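Local coordinates for protein endoglucanase (Thermotoga maritima, PDB 2FVG) that probably acts as an aminopeptidase of the M42 family that uses two divalent metal ions, although it is named an endoglucanase, at residues A[56-61]-A[187-192]. Sequence-based numbering, arbitrary orientation.
Sequences LLVSAH and YDTYFV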
ATOM      1  N   LEU A  56       3.675  16.446 -11.866  1.00 30.38           N
ATOM      2  CA  LEU A  56       3.384  16.081 -10.490  1.00 29.80           C
ATOM      3  C   LEU A  56       3.446  14.572 -10.451  1.00 29.51           C
ATOM      4  O   LEU A  56       2.948  13.906 -11.346  1.00 29.77           O
ATOM      5  CB  LEU A  56       1.992  16.539 -10.076  1.00 27.60           C
ATOM      6  CG  LEU A  56       1.410  16.087  -8.723  1.00 23.81           C
ATOM      7  CD1 LEU A  56       2.143  16.658  -7.531  1.00 20.96           C
ATOM      8  CD2 LEU A  56      -0.043  16.513  -8.645  1.00 27.33           C
ATOM      9  N   LEU A  57       4.063  14.037  -9.416  1.00 29.50           N
ATOM     10  CA  LEU A  57       4.136  12.583  -9.229  1.00 31.37           C
ATOM     11  C   LEU A  57       3.300  12.196  -8.000  1.00 30.58           C
ATOM     12  O   LEU A  57       3.480  12.766  -6.928  1.00 33.11           O
ATOM     13  CB  LEU A  57       5.589  12.191  -9.016  1.00 28.88           C
ATOM     14  CG  LEU A  57       5.960  10.787  -8.528  1.00 35.88           C
ATOM     15  CD1 LEU A  57       5.558   9.742  -9.507  1.00 35.75           C
ATOM     16  CD2 LEU A  57       7.465  10.710  -8.294  1.00 35.00           C
ATOM     17  N   VAL A  58       2.386  11.242  -8.142  1.00 30.73           N
ATOM     18  CA  VAL A  58       1.556  10.802  -7.003  1.00 30.42           C
ATOM     19  C   VAL A  58       1.776   9.305  -6.889  1.00 30.65           C
ATOM     20  O   VAL A  58       1.509   8.590  -7.841  1.00 31.74           O
ATOM     21  CB  VAL A  58       0.062  11.136  -7.230  1.00 29.94           C
ATOM     22  CG1 VAL A  58      -0.804  10.669  -6.042  1.00 28.27           C
ATOM     23  CG2 VAL A  58      -0.121  12.635  -7.446  1.00 31.35           C
ATOM     24  N   SER A  59       2.269   8.805  -5.757  1.00 29.48           N
ATOM     25  CA  SER A  59       2.536   7.361  -5.713  1.00 30.14           C
ATOM     26  C   SER A  59       1.963   6.534  -4.537  1.00 28.95           C
ATOM     27  O   SER A  59       1.696   7.065  -3.466  1.00 26.81           O
ATOM     28  CB  SER A  59       4.043   7.111  -5.840  1.00 27.62           C
ATOM     29  OG  SER A  59       4.695   7.547  -4.685  1.00 33.00           O
ATOM     30  N   ALA A  60       1.801   5.226  -4.771  1.00 29.64           N
ATOM     31  CA  ALA A  60       1.349   4.277  -3.748  1.00 29.57           C
ATOM     32  C   ALA A  60       2.110   2.962  -3.966  1.00 33.21           C
ATOM     33  O   ALA A  60       2.527   2.685  -5.087  1.00 32.64           O
ATOM     34  CB  ALA A  60      -0.141   4.076  -3.842  1.00 28.73           C
ATOM     35  N   HIS A  61       2.277   2.157  -2.917  1.00 31.39           N
ATOM     36  CA  HIS A  61       3.008   0.881  -3.018  1.00 33.60           C
ATOM     37  C   HIS A  61       2.076  -0.291  -3.150  1.00 33.02           C
ATOM     38  O   HIS A  61       1.083  -0.407  -2.423  1.00 35.41           O
ATOM     39  CB  HIS A  61       3.868   0.658  -1.769  1.00 32.99           C
ATOM     40  CG  HIS A  61       4.324   1.935  -1.148  1.00 36.44           C
ATOM     41  ND1 HIS A  61       5.103   2.855  -1.822  1.00 44.49           N
ATOM     42  CD2 HIS A  61       4.101   2.459   0.079  1.00 33.33           C
ATOM     43  CE1 HIS A  61       5.344   3.888  -1.032  1.00 41.43           C
ATOM     44  NE2 HIS A  61       4.755   3.669   0.129  1.00 40.39           N
ATOM     45  N   TYR A 187      -1.332  20.051 -14.070  1.00 25.03           N
ATOM     46  CA  TYR A 187      -0.042  19.716 -14.667  1.00 27.35           C
ATOM     47  C   TYR A 187       0.039  18.220 -14.952  1.00 28.42           C
ATOM     48  O   TYR A 187      -0.655  17.420 -14.323  1.00 29.22           O
ATOM     49  CB  TYR A 187       1.131  20.077 -13.704  1.00 27.09           C
ATOM     50  CG  TYR A 187       1.213  21.538 -13.433  1.00 28.13           C
ATOM     51  CD1 TYR A 187       1.829  22.388 -14.345  1.00 32.02           C
ATOM     52  CD2 TYR A 187       0.606  22.100 -12.308  1.00 29.06           C
ATOM     53  CE1 TYR A 187       1.869  23.763 -14.139  1.00 26.37           C
ATOM     54  CE2 TYR A 187       0.635  23.479 -12.092  1.00 28.40           C
ATOM     55  CZ  TYR A 187       1.276  24.301 -13.014  1.00 30.10           C
ATOM     56  OH  TYR A 187       1.321  25.668 -12.836  1.00 31.73           O
ATOM     57  N   ASP A 188       0.908  17.844 -15.879  1.00 25.10           N
ATOM     58  CA  ASP A 188       1.089  16.446 -16.201  1.00 27.63           C
ATOM     59  C   ASP A 188       1.243  15.702 -14.903  1.00 25.48           C
ATOM     60  O   ASP A 188       2.134  16.009 -14.119  1.00 25.19           O
ATOM     61  CB  ASP A 188       2.317  16.232 -17.076  1.00 24.98           C
ATOM     62  CG  ASP A 188       2.075  16.565 -18.533  1.00 25.47           C
ATOM     63  OD1 ASP A 188       0.999  17.113 -18.906  1.00 28.75           O
ATOM     64  OD2 ASP A 188       2.992  16.261 -19.327  1.00 24.18           O
ATOM     65  N   THR A 189       0.364  14.737 -14.660  1.00 26.37           N
ATOM     66  CA  THR A 189       0.399  14.026 -13.389  1.00 25.90           C
ATOM     67  C   THR A 189       0.629  12.555 -13.608  1.00 26.12           C
ATOM     68  O   THR A 189      -0.115  11.924 -14.322  1.00 29.26           O
ATOM     69  CB  THR A 189      -0.906  14.261 -12.587  1.00 23.93           C
ATOM     70  OG1 THR A 189      -1.028  15.657 -12.309  1.00 30.03           O
ATOM     71  CG2 THR A 189      -0.883  13.494 -11.248  1.00 26.05           C
ATOM     72  N   TYR A 190       1.687  12.028 -13.017  1.00 27.63           N
ATOM     73  CA  TYR A 190       1.977  10.598 -13.093  1.00 29.37           C
ATOM     74  C   TYR A 190       1.482   9.898 -11.828  1.00 30.23           C
ATOM     75  O   TYR A 190       1.822  10.298 -10.715  1.00 30.71           O
ATOM     76  CB  TYR A 190       3.475  10.358 -13.235  1.00 31.29           C
ATOM     77  CG  TYR A 190       4.041  10.849 -14.547  1.00 33.93           C
ATOM     78  CD1 TYR A 190       4.443  12.168 -14.706  1.00 31.47           C
ATOM     79  CD2 TYR A 190       4.182   9.981 -15.628  1.00 32.34           C
ATOM     80  CE1 TYR A 190       4.960  12.616 -15.924  1.00 33.54           C
ATOM     81  CE2 TYR A 190       4.702  10.417 -16.838  1.00 36.28           C
ATOM     82  CZ  TYR A 190       5.085  11.734 -16.984  1.00 34.21           C
ATOM     83  OH  TYR A 190       5.588  12.161 -18.204  1.00 36.99           O
ATOM     84  N   PHE A 191       0.630   8.901 -12.004  1.00 28.27           N
ATOM     85  CA  PHE A 191       0.165   8.080 -10.899  1.00 29.43           C
ATOM     86  C   PHE A 191       1.047   6.847 -10.935  1.00 29.11           C
ATOM     87  O   PHE A 191       1.031   6.080 -11.899  1.00 33.80           O
ATOM     88  CB  PHE A 191      -1.317   7.739 -11.051  1.00 29.80           C
ATOM     89  CG  PHE A 191      -2.210   8.927 -10.912  1.00 30.75           C
ATOM     90  CD1 PHE A 191      -2.453   9.761 -11.992  1.00 35.36           C
ATOM     91  CD2 PHE A 191      -2.779   9.247  -9.675  1.00 33.89           C
ATOM     92  CE1 PHE A 191      -3.277  10.879 -11.850  1.00 36.79           C
ATOM     93  CE2 PHE A 191      -3.606  10.349  -9.529  1.00 34.31           C
ATOM     94  CZ  PHE A 191      -3.855  11.165 -10.612  1.00 36.31           C
ATOM     95  N   VAL A 192       1.849   6.666  -9.899  1.00 28.08           N
ATOM     96  CA  VAL A 192       2.787   5.547  -9.884  1.00 26.03           C
ATOM     97  C   VAL A 192       2.440   4.515  -8.810  1.00 26.77           C
ATOM     98  O   VAL A 192       2.160   4.874  -7.673  1.00 26.54           O
ATOM     99  CB  VAL A 192       4.252   6.066  -9.771  1.00 27.18           C
ATOM    100  CG1 VAL A 192       5.269   4.895  -9.831  1.00 25.64           C
ATOM    101  CG2 VAL A 192       4.543   7.033 -10.931  1.00 27.69           C
TER
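Segments 56-61 and 187-192 of two neighbouring parallel strands in the mixed central sheet pair through Leu56, Val58 and Ala60 on one side and Asp188, Tyr190 and Val192 on the other. Leu56 N donates to Asp188 O, and Leu56 O accepts Tyr190 N at 2.8 Å. Val58 repeats the pattern: its N reaches Tyr190 O in a nearly straight bond (N-H...O 169°), and its O takes Val192 N. Ala60 N follows with a bond to Val192 O at 2.9 Å, and the pairing runs on to Thr194. On one face Leu56 and Thr189 lie side by side, with Leu56 CB and CD2 both 3.9 Å from Thr189 OG1. That hydroxyl donates to Tyr187 O at 2.7 Å. Chi1 of -61° sets OG1 beside the backbone N and CG2 anti to it, where CG2 meets Val58 CG2 at 4.0 Å. An alanine at Thr189 would probably leave Tyr187 O without this donor and open a gap beside Leu56 and Val58. Helix 166-180 packs on this face, with Leu175 on Val58 and Leu179 on Phe191. Such helix-covered parallel strands belong to the catalytic domain of M42 peptidases. Strand 55-61 ends at His61, a predicted zinc ligand. On the other face Leu57 CD1 meets Val192 CG2; the modelled 3.2 Å is doubtfully short. Leu211 of helix 205-211 touches Leu57, Tyr190 and Val192 there. Beside them, Ser59 CB packs 4.1 Å from Val192 CB, while Ser59 OG bonds to Tyr293 OH.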